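PDB 7ORX: probable benzoylformate decarboxylase from Rhodococcus jostii, which belongs to the thiamine diphosphate-dependent enzymes, an alpha/beta protein that binds thiamine diphosphate and, in this crystal, a sodium ion. Local coordinates for residues 10-15 against 36-41; 374-379 against 411-416; 393-398 against 421-426. All coordinates share one frame; numbering follows the deposited sequence.

Contact 1 (10-15 against 36-41)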
ATOM      1  N   VAL C  10     -29.195   7.201 -10.313  1.00 75.33           N
ATOM      2  CA  VAL C  10     -29.047   5.735 -10.494  1.00 74.58           C
ATOM      3  C   VAL C  10     -28.537   5.118  -9.194  1.00 72.31           C
ATOM      4  O   VAL C  10     -28.986   4.002  -8.838  1.00 71.41           O
ATOM      5  CB  VAL C  10     -28.126   5.407 -11.676  1.00 74.28           C
ATOM      6  CG1 VAL C  10     -27.898   3.909 -11.768  1.00 73.97           C
ATOM      7  CG2 VAL C  10     -28.694   5.928 -12.971  1.00 76.20           C
ATOM      8  N   THR C  11     -27.585   5.792  -8.548  1.00 71.91           N
ATOM      9  CA  THR C  11     -26.979   5.354  -7.263  1.00 70.43           C
ATOM     10  C   THR C  11     -28.093   5.188  -6.220  1.00 70.72           C
ATOM     11  O   THR C  11     -28.174   4.102  -5.651  1.00 68.85           O
ATOM     12  CB  THR C  11     -25.883   6.318  -6.800  1.00 70.13           C
ATOM     13  OG1 THR C  11     -24.849   6.357  -7.783  1.00 70.09           O
ATOM     14  CG2 THR C  11     -25.281   5.916  -5.468  1.00 68.87           C
ATOM     15  N   TYR C  12     -28.960   6.195  -6.059  1.00 73.66           N
ATOM     16  CA  TYR C  12     -30.112   6.188  -5.112  1.00 76.96           C
ATOM     17  C   TYR C  12     -31.115   5.101  -5.504  1.00 79.71           C
ATOM     18  O   TYR C  12     -31.586   4.393  -4.603  1.00 80.54           O
ATOM     19  CB  TYR C  12     -30.750   7.568  -4.986  1.00 78.68           C
ATOM     20  CG  TYR C  12     -30.059   8.461  -3.983  1.00 78.99           C
ATOM     21  CD1 TYR C  12     -30.007   8.106  -2.649  1.00 80.76           C
ATOM     22  CD2 TYR C  12     -29.448   9.651  -4.358  1.00 80.01           C
ATOM     23  CE1 TYR C  12     -29.366   8.906  -1.714  1.00 82.52           C
ATOM     24  CE2 TYR C  12     -28.814  10.472  -3.450  1.00 81.44           C
ATOM     25  CZ  TYR C  12     -28.776  10.100  -2.108  1.00 83.83           C
ATOM     26  OH  TYR C  12     -28.177  10.883  -1.150  1.00 84.52           O
ATOM     27  N   GLU C  13     -31.375   4.886  -6.790  1.00 82.92           N
ATOM     28  CA  GLU C  13     -32.335   3.825  -7.193  1.00 86.39           C
ATOM     29  C   GLU C  13     -31.756   2.466  -6.779  1.00 81.36           C
ATOM     30  O   GLU C  13     -32.533   1.521  -6.450  1.00 81.88           O
ATOM     31  CB  GLU C  13     -32.682   3.964  -8.685  1.00 93.88           C
ATOM     32  CG  GLU C  13     -33.639   2.880  -9.191  1.00102.46           C
ATOM     33  CD  GLU C  13     -35.092   3.194  -9.564  1.00111.39           C
ATOM     34  OE1 GLU C  13     -35.526   2.751 -10.680  1.00108.71           O
ATOM     35  OE2 GLU C  13     -35.816   3.792  -8.705  1.00118.49           O
ATOM     36  N   LEU C  14     -30.431   2.383  -6.773  1.00 76.27           N
ATOM     37  CA  LEU C  14     -29.700   1.137  -6.507  1.00 74.69           C
ATOM     38  C   LEU C  14     -29.671   0.889  -5.005  1.00 74.29           C
ATOM     39  O   LEU C  14     -29.989  -0.241  -4.598  1.00 74.48           O
ATOM     40  CB  LEU C  14     -28.306   1.288  -7.106  1.00 73.85           C
ATOM     41  CG  LEU C  14     -27.323   0.195  -6.720  1.00 74.25           C
ATOM     42  CD1 LEU C  14     -27.614  -1.103  -7.450  1.00 76.56           C
ATOM     43  CD2 LEU C  14     -25.893   0.638  -6.973  1.00 74.39           C
ATOM     44  N   LEU C  15     -29.303   1.900  -4.199  1.00 73.54           N
ATOM     45  CA  LEU C  15     -29.265   1.755  -2.728  1.00 71.89           C
ATOM     46  C   LEU C  15     -30.652   1.315  -2.255  1.00 74.35           C
ATOM     47  O   LEU C  15     -30.707   0.478  -1.374  1.00 73.53           O
ATOM     48  CB  LEU C  15     -28.853   3.079  -2.090  1.00 70.49           C
ATOM     49  CG  LEU C  15     -27.494   3.607  -2.525  1.00 68.95           C
ATOM     50  CD1 LEU C  15     -27.296   5.032  -2.087  1.00 68.38           C
ATOM     51  CD2 LEU C  15     -26.371   2.752  -2.006  1.00 67.92           C
ATOM     52  N   SER C  36     -27.879  15.992  -1.440  1.00 91.36           N
ATOM     53  CA  SER C  36     -28.929  16.889  -1.988  1.00 94.45           C
ATOM     54  C   SER C  36     -29.969  16.071  -2.771  1.00 93.57           C
ATOM     55  O   SER C  36     -31.149  16.444  -2.746  1.00 93.41           O
ATOM     56  CB  SER C  36     -28.340  18.011  -2.815  1.00 97.39           C
ATOM     57  OG  SER C  36     -27.629  17.522  -3.946  1.00101.75           O
ATOM     58  N   GLY C  37     -29.536  14.994  -3.426  1.00 93.11           N
ATOM     59  CA  GLY C  37     -30.375  14.153  -4.293  1.00 95.38           C
ATOM     60  C   GLY C  37     -31.024  13.024  -3.523  1.00 94.88           C
ATOM     61  O   GLY C  37     -31.685  12.181  -4.142  1.00 96.86           O
ATOM     62  N   MET C  38     -30.847  12.992  -2.208  1.00 95.45           N
ATOM     63  CA  MET C  38     -31.403  11.932  -1.329  1.00 95.03           C
ATOM     64  C   MET C  38     -32.932  11.981  -1.410  1.00 93.08           C
ATOM     65  O   MET C  38     -33.524  13.042  -1.313  1.00 94.89           O
ATOM     66  CB  MET C  38     -30.946  12.199   0.095  1.00 99.84           C
ATOM     67  CG  MET C  38     -31.434  11.227   1.111  1.00105.01           C
ATOM     68  SD  MET C  38     -30.355  11.378   2.595  1.00108.43           S
ATOM     69  CE  MET C  38     -31.109  10.136   3.636  1.00110.31           C
ATOM     70  N   PRO C  39     -33.621  10.855  -1.674  1.00 90.10           N
ATOM     71  CA  PRO C  39     -35.088  10.816  -1.638  1.00 92.82           C
ATOM     72  C   PRO C  39     -35.746  10.945  -0.254  1.00 94.81           C
ATOM     73  O   PRO C  39     -35.040  10.941   0.719  1.00 96.90           O
ATOM     74  CB  PRO C  39     -35.422   9.415  -2.184  1.00 91.16           C
ATOM     75  CG  PRO C  39     -34.175   9.007  -2.918  1.00 88.94           C
ATOM     76  CD  PRO C  39     -33.027   9.582  -2.120  1.00 87.28           C
ATOM     77  N   ASP C  40     -37.076  10.959  -0.214  1.00 99.04           N
ATOM     78  CA  ASP C  40     -37.894  11.108   1.013  1.00101.88           C
ATOM     79  C   ASP C  40     -38.018   9.789   1.772  1.00101.14           C
ATOM     80  O   ASP C  40     -38.139   9.877   2.986  1.00102.93           O
ATOM     81  CB  ASP C  40     -39.260  11.712   0.682  1.00108.31           C
ATOM     82  CG  ASP C  40     -39.151  13.194   0.356  1.00113.65           C
ATOM     83  OD1 ASP C  40     -38.053  13.755   0.621  1.00112.48           O
ATOM     84  OD2 ASP C  40     -40.162  13.783  -0.155  1.00119.74           O
ATOM     85  N   ASP C  41     -37.978   8.626   1.115  1.00100.38           N
ATOM     86  CA  ASP C  41     -38.114   7.311   1.811  1.00 99.61           C
ATOM     87  C   ASP C  41     -36.798   6.942   2.540  1.00 94.50           C
ATOM     88  O   ASP C  41     -36.763   5.914   3.247  1.00 94.92           O
ATOM     89  CB  ASP C  41     -38.642   6.215   0.867  1.00101.28           C
ATOM     90  CG  ASP C  41     -37.827   5.980  -0.400  1.00103.82           C
ATOM     91  OD1 ASP C  41     -37.553   6.980  -1.133  1.00104.05           O
ATOM     92  OD2 ASP C  41     -37.463   4.790  -0.661  1.00104.17           O
TER
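Y12, on helix 7-17, faces the irregular loop G37-M38-P39, and the two backbones come nearest at Y12 and M38, whose CA atoms lie 7.0 Å apart. The 10-15 side is regular helix, with L14 N bonded to V10 O and L15 N to T11 O, whereas 36-41 is neither helix nor strand. The side chain of Y12 bridges the two backbones. Y12 carries its ring anti to its own carbonyl carbon (chi1 -84°), which sends it out from the helix against the loop. Over one ring face sit M38 CA and P39 CD, each 3.7 Å from the centroid of the Y12 ring and displaced toward the rim, so the alpha carbon of M38 and the CD of the P39 ring make CH-pi contacts. G37 approaches obliquely, its C atom 3.4 Å from Y12 CE2. Of the M38 side chain, the base does the touching: M38 CB lies 3.7 Å from Y12 CZ, after which the extended thioether chain departs and packs on P477 of the second subunit. The phenol is held from outside the pair, since Y12 OH is hydrogen-bonded to F34 O. F34 also stacks on the Y12 ring and F42 meets it edge to face, making a small aromatic cluster. Along the same helix V10, T11 and L14 pack toward helix 138-149. The contact thus joins helix 7-17 to the connection between helix 32-35 and strand 43-46, an outermost strand of the N-terminal parallel sheet.

Contact 2 (374-379 against 411-416)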
ATOM      1  N   ILE C 374     -31.303  -6.805  24.457  1.00 65.83           N
ATOM      2  CA  ILE C 374     -29.998  -6.867  23.746  1.00 63.79           C
ATOM      3  C   ILE C 374     -28.952  -6.136  24.586  1.00 62.98           C
ATOM      4  O   ILE C 374     -29.184  -4.959  24.861  1.00 62.65           O
ATOM      5  CB  ILE C 374     -30.132  -6.171  22.376  1.00 63.53           C
ATOM      6  CG1 ILE C 374     -31.164  -6.877  21.497  1.00 63.84           C
ATOM      7  CG2 ILE C 374     -28.784  -6.052  21.694  1.00 62.97           C
ATOM      8  CD1 ILE C 374     -31.428  -6.206  20.207  1.00 63.38           C
ATOM      9  N   TYR C 375     -27.830  -6.761  24.949  1.00 62.31           N
ATOM     10  CA  TYR C 375     -26.793  -6.070  25.751  1.00 62.92           C
ATOM     11  C   TYR C 375     -25.630  -5.687  24.855  1.00 62.59           C
ATOM     12  O   TYR C 375     -25.015  -6.578  24.312  1.00 61.53           O
ATOM     13  CB  TYR C 375     -26.344  -6.918  26.946  1.00 63.46           C
ATOM     14  CG  TYR C 375     -27.471  -7.236  27.896  1.00 64.17           C
ATOM     15  CD1 TYR C 375     -27.881  -6.349  28.875  1.00 65.36           C
ATOM     16  CD2 TYR C 375     -28.187  -8.403  27.766  1.00 64.50           C
ATOM     17  CE1 TYR C 375     -28.937  -6.651  29.731  1.00 66.39           C
ATOM     18  CE2 TYR C 375     -29.248  -8.711  28.590  1.00 65.26           C
ATOM     19  CZ  TYR C 375     -29.625  -7.846  29.589  1.00 66.47           C
ATOM     20  OH  TYR C 375     -30.679  -8.199  30.389  1.00 67.43           O
ATOM     21  N   VAL C 376     -25.320  -4.404  24.754  1.00 63.60           N
ATOM     22  CA  VAL C 376     -24.058  -3.957  24.116  1.00 64.75           C
ATOM     23  C   VAL C 376     -23.059  -3.635  25.230  1.00 67.03           C
ATOM     24  O   VAL C 376     -23.207  -2.606  25.898  1.00 69.22           O
ATOM     25  CB  VAL C 376     -24.289  -2.770  23.176  1.00 65.01           C
ATOM     26  CG1 VAL C 376     -23.000  -2.223  22.604  1.00 64.89           C
ATOM     27  CG2 VAL C 376     -25.240  -3.124  22.045  1.00 65.22           C
ATOM     28  N   ASN C 377     -22.075  -4.509  25.404  1.00 68.90           N
ATOM     29  CA  ASN C 377     -21.061  -4.530  26.482  1.00 71.38           C
ATOM     30  C   ASN C 377     -19.765  -3.882  26.010  1.00 72.97           C
ATOM     31  O   ASN C 377     -19.264  -4.278  24.992  1.00 74.58           O
ATOM     32  CB  ASN C 377     -20.759  -5.975  26.856  1.00 72.42           C
ATOM     33  CG  ASN C 377     -20.015  -6.081  28.156  1.00 76.43           C
ATOM     34  OD1 ASN C 377     -19.062  -5.350  28.375  1.00 82.87           O
ATOM     35  ND2 ASN C 377     -20.469  -6.941  29.047  1.00 78.00           N
ATOM     36  N   GLU C 378     -19.217  -2.935  26.748  1.00 77.36           N
ATOM     37  CA  GLU C 378     -17.848  -2.423  26.513  1.00 80.81           C
ATOM     38  C   GLU C 378     -17.277  -2.084  27.882  1.00 80.88           C
ATOM     39  O   GLU C 378     -17.038  -0.916  28.169  1.00 83.20           O
ATOM     40  CB  GLU C 378     -17.888  -1.248  25.545  1.00 83.24           C
ATOM     41  CG  GLU C 378     -16.506  -0.850  25.035  1.00 88.93           C
ATOM     42  CD  GLU C 378     -16.525   0.237  23.955  1.00 97.31           C
ATOM     43  OE1 GLU C 378     -16.260  -0.120  22.743  1.00 98.22           O
ATOM     44  OE2 GLU C 378     -16.874   1.426  24.287  1.00 97.23           O
ATOM     45  N   SER C 379     -17.191  -3.098  28.728  1.00 83.27           N
ATOM     46  CA  SER C 379     -16.798  -3.011  30.163  1.00 83.45           C
ATOM     47  C   SER C 379     -15.738  -4.084  30.357  1.00 83.94           C
ATOM     48  O   SER C 379     -16.120  -5.281  30.510  1.00 84.26           O
ATOM     49  CB  SER C 379     -17.963  -3.208  31.093  1.00 82.77           C
ATOM     50  OG  SER C 379     -17.555  -3.108  32.452  1.00 87.81           O
ATOM     51  N   PRO C 411     -22.003   4.105  20.944  1.00 66.64           N
ATOM     52  CA  PRO C 411     -22.597   4.271  19.628  1.00 66.12           C
ATOM     53  C   PRO C 411     -23.278   2.994  19.133  1.00 65.59           C
ATOM     54  O   PRO C 411     -24.339   3.095  18.599  1.00 65.91           O
ATOM     55  CB  PRO C 411     -21.404   4.631  18.748  1.00 66.43           C
ATOM     56  CG  PRO C 411     -20.446   5.266  19.703  1.00 66.91           C
ATOM     57  CD  PRO C 411     -20.555   4.355  20.909  1.00 66.86           C
ATOM     58  N   ALA C 412     -22.688   1.825  19.308  1.00 65.70           N
ATOM     59  CA  ALA C 412     -23.303   0.607  18.744  1.00 66.38           C
ATOM     60  C   ALA C 412     -24.632   0.409  19.443  1.00 67.23           C
ATOM     61  O   ALA C 412     -25.536  -0.065  18.787  1.00 71.37           O
ATOM     62  CB  ALA C 412     -22.430  -0.601  18.884  1.00 67.17           C
ATOM     63  N   ALA C 413     -24.752   0.780  20.705  1.00 66.55           N
ATOM     64  CA  ALA C 413     -26.013   0.606  21.453  1.00 67.31           C
ATOM     65  C   ALA C 413     -27.085   1.444  20.784  1.00 67.99           C
ATOM     66  O   ALA C 413     -28.197   0.951  20.547  1.00 69.06           O
ATOM     67  CB  ALA C 413     -25.855   1.043  22.896  1.00 68.17           C
ATOM     68  N   VAL C 414     -26.759   2.702  20.514  1.00 68.44           N
ATOM     69  CA  VAL C 414     -27.698   3.666  19.878  1.00 67.69           C
ATOM     70  C   VAL C 414     -28.103   3.058  18.542  1.00 68.48           C
ATOM     71  O   VAL C 414     -29.280   3.003  18.258  1.00 69.67           O
ATOM     72  CB  VAL C 414     -27.032   5.034  19.694  1.00 67.26           C
ATOM     73  CG1 VAL C 414     -27.819   5.930  18.783  1.00 67.69           C
ATOM     74  CG2 VAL C 414     -26.760   5.710  21.030  1.00 68.25           C
ATOM     75  N   GLY C 415     -27.145   2.607  17.743  1.00 67.92           N
ATOM     76  CA  GLY C 415     -27.474   2.056  16.426  1.00 69.08           C
ATOM     77  C   GLY C 415     -28.313   0.804  16.543  1.00 69.64           C
ATOM     78  O   GLY C 415     -29.262   0.660  15.800  1.00 68.52           O
ATOM     79  N   ALA C 416     -27.964  -0.079  17.460  1.00 71.60           N
ATOM     80  CA  ALA C 416     -28.673  -1.356  17.697  1.00 73.87           C
ATOM     81  C   ALA C 416     -30.127  -1.045  18.064  1.00 74.31           C
ATOM     82  O   ALA C 416     -31.042  -1.773  17.652  1.00 76.62           O
ATOM     83  CB  ALA C 416     -27.985  -2.117  18.817  1.00 75.84           C
TER
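V376, in the middle of strand 374-378, packs into the alanine-rich surface A412-A413-A416 of helix 409-418, in the parallel alpha/beta sheet of the C-terminal thiamine diphosphate-binding domain. The helix belongs to the beta-alpha-beta crossover from strand 398-399 to strand 425-430, which passes over strand 374-378 between them. Helix and strand run nearly antiparallel, at 165°, with their axes 8.5 Å apart; small alanine side chains allow such close approach.

The contact across the segments is wholly apolar and buried. V376 places CG1 anti to its backbone N (chi1 175°), and its two methyls part: CG1 goes to A412, CG2 to A413 and A416. V376 CG1 meets A412 CB at 4.1 Å, while V376 CG2 lies 3.9 Å from A413 CA and reaches on to A416 CB at 4.4 Å. V376 CB and A413 CB are 4.1 Å apart, so one branched side chain touches three alanines, two adjacent and the third one turn further along the same side.

Polar interactions gather at the strand's C-terminal end. The buried carboxylate of E378 is taken up by the chain leading into the helix: OE1 accepts from F408 N and weakly from G409 N, OE2 weakly from G407 N. S379, just past the strand, touches thiamine diphosphate, whereas the V376 side chain is about 12 Å from it. The bend into S379 is fastened by an Asx turn, in which N377 OD1 accepts from S379 N at 2.9 Å, the donor lying nearly on the extension of the amide C=O bond.

Contact 3 (393-398 against 421-426)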
ATOM      1  N   SER C 393     -31.049 -15.659  26.120  1.00 74.77           N
ATOM      2  CA  SER C 393     -31.704 -16.873  25.552  1.00 78.33           C
ATOM      3  C   SER C 393     -32.229 -16.683  24.126  1.00 78.40           C
ATOM      4  O   SER C 393     -32.913 -17.580  23.660  1.00 82.02           O
ATOM      5  CB  SER C 393     -32.803 -17.355  26.479  1.00 80.19           C
ATOM      6  OG  SER C 393     -33.871 -16.431  26.535  1.00 83.44           O
ATOM      7  N   HIS C 394     -32.023 -15.516  23.526  1.00 77.51           N
ATOM      8  CA  HIS C 394     -32.523 -15.107  22.190  1.00 75.51           C
ATOM      9  C   HIS C 394     -31.335 -14.786  21.299  1.00 72.02           C
ATOM     10  O   HIS C 394     -30.285 -14.297  21.838  1.00 69.78           O
ATOM     11  CB  HIS C 394     -33.481 -13.897  22.239  1.00 79.82           C
ATOM     12  CG  HIS C 394     -34.831 -14.237  22.789  1.00 86.78           C
ATOM     13  ND1 HIS C 394     -35.052 -14.340  24.159  1.00 95.38           N
ATOM     14  CD2 HIS C 394     -36.023 -14.485  22.194  1.00 92.05           C
ATOM     15  CE1 HIS C 394     -36.316 -14.646  24.382  1.00 97.16           C
ATOM     16  NE2 HIS C 394     -36.934 -14.751  23.184  1.00 94.91           N
ATOM     17  N   GLN C 395     -31.481 -15.040  19.988  1.00 67.96           N
ATOM     18  CA  GLN C 395     -30.504 -14.574  18.976  1.00 66.53           C
ATOM     19  C   GLN C 395     -30.191 -13.097  19.264  1.00 65.72           C
ATOM     20  O   GLN C 395     -31.079 -12.352  19.687  1.00 65.39           O
ATOM     21  CB  GLN C 395     -31.107 -14.786  17.582  1.00 66.64           C
ATOM     22  CG  GLN C 395     -30.167 -14.516  16.434  1.00 66.03           C
ATOM     23  CD  GLN C 395     -29.964 -13.049  16.154  1.00 66.87           C
ATOM     24  OE1 GLN C 395     -28.915 -12.678  15.619  1.00 69.73           O
ATOM     25  NE2 GLN C 395     -30.943 -12.208  16.491  1.00 65.15           N
ATOM     26  N   GLY C 396     -28.967 -12.670  19.040  1.00 64.99           N
ATOM     27  CA  GLY C 396     -28.641 -11.241  19.004  1.00 66.10           C
ATOM     28  C   GLY C 396     -28.813 -10.569  20.359  1.00 65.99           C
ATOM     29  O   GLY C 396     -29.179  -9.396  20.346  1.00 66.73           O
ATOM     30  N   SER C 397     -28.444 -11.244  21.452  1.00 65.28           N
ATOM     31  CA  SER C 397     -28.614 -10.735  22.830  1.00 65.25           C
ATOM     32  C   SER C 397     -27.352 -10.083  23.402  1.00 65.60           C
ATOM     33  O   SER C 397     -27.499  -9.401  24.434  1.00 66.34           O
ATOM     34  CB  SER C 397     -29.084 -11.816  23.727  1.00 65.45           C
ATOM     35  OG  SER C 397     -30.382 -12.225  23.338  1.00 66.18           O
ATOM     36  N   TYR C 398     -26.186 -10.242  22.776  1.00 65.19           N
ATOM     37  CA  TYR C 398     -24.880  -9.730  23.264  1.00 64.70           C
ATOM     38  C   TYR C 398     -24.021  -9.266  22.076  1.00 64.72           C
ATOM     39  O   TYR C 398     -23.865 -10.019  21.120  1.00 64.03           O
ATOM     40  CB  TYR C 398     -24.155 -10.823  24.052  1.00 64.75           C
ATOM     41  CG  TYR C 398     -22.855 -10.401  24.690  1.00 65.34           C
ATOM     42  CD1 TYR C 398     -22.848  -9.787  25.919  1.00 65.37           C
ATOM     43  CD2 TYR C 398     -21.629 -10.598  24.080  1.00 66.04           C
ATOM     44  CE1 TYR C 398     -21.679  -9.380  26.522  1.00 65.58           C
ATOM     45  CE2 TYR C 398     -20.437 -10.187  24.670  1.00 65.90           C
ATOM     46  CZ  TYR C 398     -20.472  -9.583  25.903  1.00 66.20           C
ATOM     47  OH  TYR C 398     -19.337  -9.149  26.524  1.00 69.80           O
ATOM     48  N   PRO C 421     -36.887  -2.362  16.964  1.00 86.10           N
ATOM     49  CA  PRO C 421     -38.127  -1.691  17.329  1.00 86.57           C
ATOM     50  C   PRO C 421     -38.821  -2.375  18.523  1.00 88.05           C
ATOM     51  O   PRO C 421     -39.408  -1.656  19.261  1.00 90.13           O
ATOM     52  CB  PRO C 421     -38.941  -1.774  16.024  1.00 85.05           C
ATOM     53  CG  PRO C 421     -38.505  -3.058  15.387  1.00 83.85           C
ATOM     54  CD  PRO C 421     -37.045  -3.190  15.756  1.00 84.43           C
ATOM     55  N   ASP C 422     -38.701  -3.701  18.701  1.00 90.04           N
ATOM     56  CA  ASP C 422     -39.461  -4.480  19.733  1.00 92.83           C
ATOM     57  C   ASP C 422     -38.561  -4.990  20.880  1.00 85.51           C
ATOM     58  O   ASP C 422     -38.994  -5.914  21.583  1.00 85.11           O
ATOM     59  CB  ASP C 422     -40.130  -5.733  19.163  1.00102.98           C
ATOM     60  CG  ASP C 422     -40.743  -5.536  17.793  1.00118.45           C
ATOM     61  OD1 ASP C 422     -41.565  -4.587  17.677  1.00128.53           O
ATOM     62  OD2 ASP C 422     -40.390  -6.333  16.849  1.00131.49           O
ATOM     63  N   ARG C 423     -37.313  -4.543  21.002  1.00 78.19           N
ATOM     64  CA  ARG C 423     -36.385  -5.121  21.983  1.00 73.81           C
ATOM     65  C   ARG C 423     -35.616  -3.977  22.604  1.00 71.88           C
ATOM     66  O   ARG C 423     -35.191  -3.071  21.894  1.00 67.75           O
ATOM     67  CB  ARG C 423     -35.429  -6.127  21.351  1.00 73.10           C
ATOM     68  CG  ARG C 423     -36.105  -7.369  20.776  1.00 73.08           C
ATOM     69  CD  ARG C 423     -35.075  -8.253  20.094  1.00 72.22           C
ATOM     70  NE  ARG C 423     -34.204  -8.817  21.105  1.00 72.60           N
ATOM     71  CZ  ARG C 423     -33.177  -9.629  20.885  1.00 73.44           C
ATOM     72  NH1 ARG C 423     -32.885 -10.014  19.665  1.00 71.40           N
ATOM     73  NH2 ARG C 423     -32.457 -10.091  21.902  1.00 75.74           N
ATOM     74  N   GLN C 424     -35.476  -4.033  23.924  1.00 72.80           N
ATOM     75  CA  GLN C 424     -34.739  -2.994  24.668  1.00 72.29           C
ATOM     76  C   GLN C 424     -33.247  -3.262  24.526  1.00 70.54           C
ATOM     77  O   GLN C 424     -32.819  -4.347  24.885  1.00 69.81           O
ATOM     78  CB  GLN C 424     -35.124  -2.994  26.140  1.00 73.32           C
ATOM     79  CG  GLN C 424     -34.385  -1.922  26.918  1.00 74.64           C
ATOM     80  CD  GLN C 424     -34.782  -0.534  26.470  1.00 74.92           C
ATOM     81  OE1 GLN C 424     -35.886  -0.080  26.754  1.00 77.75           O
ATOM     82  NE2 GLN C 424     -33.862   0.153  25.806  1.00 73.33           N
ATOM     83  N   VAL C 425     -32.495  -2.304  24.008  1.00 70.01           N
ATOM     84  CA  VAL C 425     -31.013  -2.347  24.062  1.00 68.27           C
ATOM     85  C   VAL C 425     -30.570  -1.720  25.385  1.00 67.61           C
ATOM     86  O   VAL C 425     -30.987  -0.582  25.687  1.00 68.41           O
ATOM     87  CB  VAL C 425     -30.382  -1.638  22.861  1.00 67.25           C
ATOM     88  CG1 VAL C 425     -28.881  -1.547  23.012  1.00 66.84           C
ATOM     89  CG2 VAL C 425     -30.736  -2.349  21.572  1.00 67.77           C
ATOM     90  N   ILE C 426     -29.713  -2.427  26.109  1.00 65.79           N
ATOM     91  CA  ILE C 426     -29.045  -1.926  27.331  1.00 66.15           C
ATOM     92  C   ILE C 426     -27.551  -1.872  27.066  1.00 64.94           C
ATOM     93  O   ILE C 426     -26.973  -2.911  26.828  1.00 65.46           O
ATOM     94  CB  ILE C 426     -29.403  -2.836  28.516  1.00 66.75           C
ATOM     95  CG1 ILE C 426     -30.919  -2.983  28.626  1.00 67.66           C
ATOM     96  CG2 ILE C 426     -28.800  -2.301  29.790  1.00 67.37           C
ATOM     97  CD1 ILE C 426     -31.363  -4.071  29.561  1.00 68.62           C
TER
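R423 reaches out from the lead-in to strand 425-430 and inserts its guanidinium into the turn H394-Q395-G396-S397, in the C-terminal domain of the thiamine diphosphate enzyme fold.

Hydrogen bonds carry the contact. The principal one runs from R423 NH1 to Q395 O, 3.0 Å long with an N-H...O angle of 155°, and the carbonyl oxygen sits close to the guanidinium plane. R423 NH2 adds a weak bond to the same Q395 O at 3.5 Å, so this one oxygen is straddled by both terminal nitrogens. A second weak bond goes from R423 NH2 to S397 OG at 3.3 Å, with the hydroxyl at the guanidinium edge and in its plane. The hydroxyl gives its own proton to H394 O, 2.6 Å from S397 OG, which closes the turn on itself and orients its oxygen for the arginine. A bend at chi3 (69°) swings the end of R423 across to these acceptors. Outside the two segments, R423 NE is bonded to D372 O and NH2 weakly to A373 O, so the arginine links the turn to the chain entering strand 374-378.

Van der Waals contact is slight: H394 CB lies 4.0 Å from R423 NH2. The positive phi of G396 (66°) belongs to the tight turn that brings both Q395 O and G396 O to the guanidinium, G396 O lying 3.7 Å from R423 NH2.

In the fold, the turn lies between helix 383-389 and strand 398-399, an outermost strand of the C-terminal parallel sheet, while R423 stands between helix 409-418 and strand 425-430. The guanidinium therefore ties together connections at the N-terminal ends of strands 398-399, 374-378 and 425-430.

How the contacts relate
Contacts 2 and 3 share one sheet and interlock along the chain, their segments alternating, with centres about 10 Å apart. Strand 374-378 lies between the segments of contact 3: Y375 N probably bonds S397 O (2.7 Å) on one neighbour and I374 O accepts from I426 N (2.9 Å) on the other. I374 also packs on R423, its CG1 3.5 Å from R423 CZ. Contact 1 stands apart in the N-terminal TPP-binding domain, its centre about 31 Å from that of contact 3 and its nearest atoms about 16 Å from contact 2. Contact 2 ends at one thiamine diphosphate pocket; contact 1 encloses in sequence N26, P27, G28 and the phosphoserine at position 29, of a thiamine diphosphate pocket.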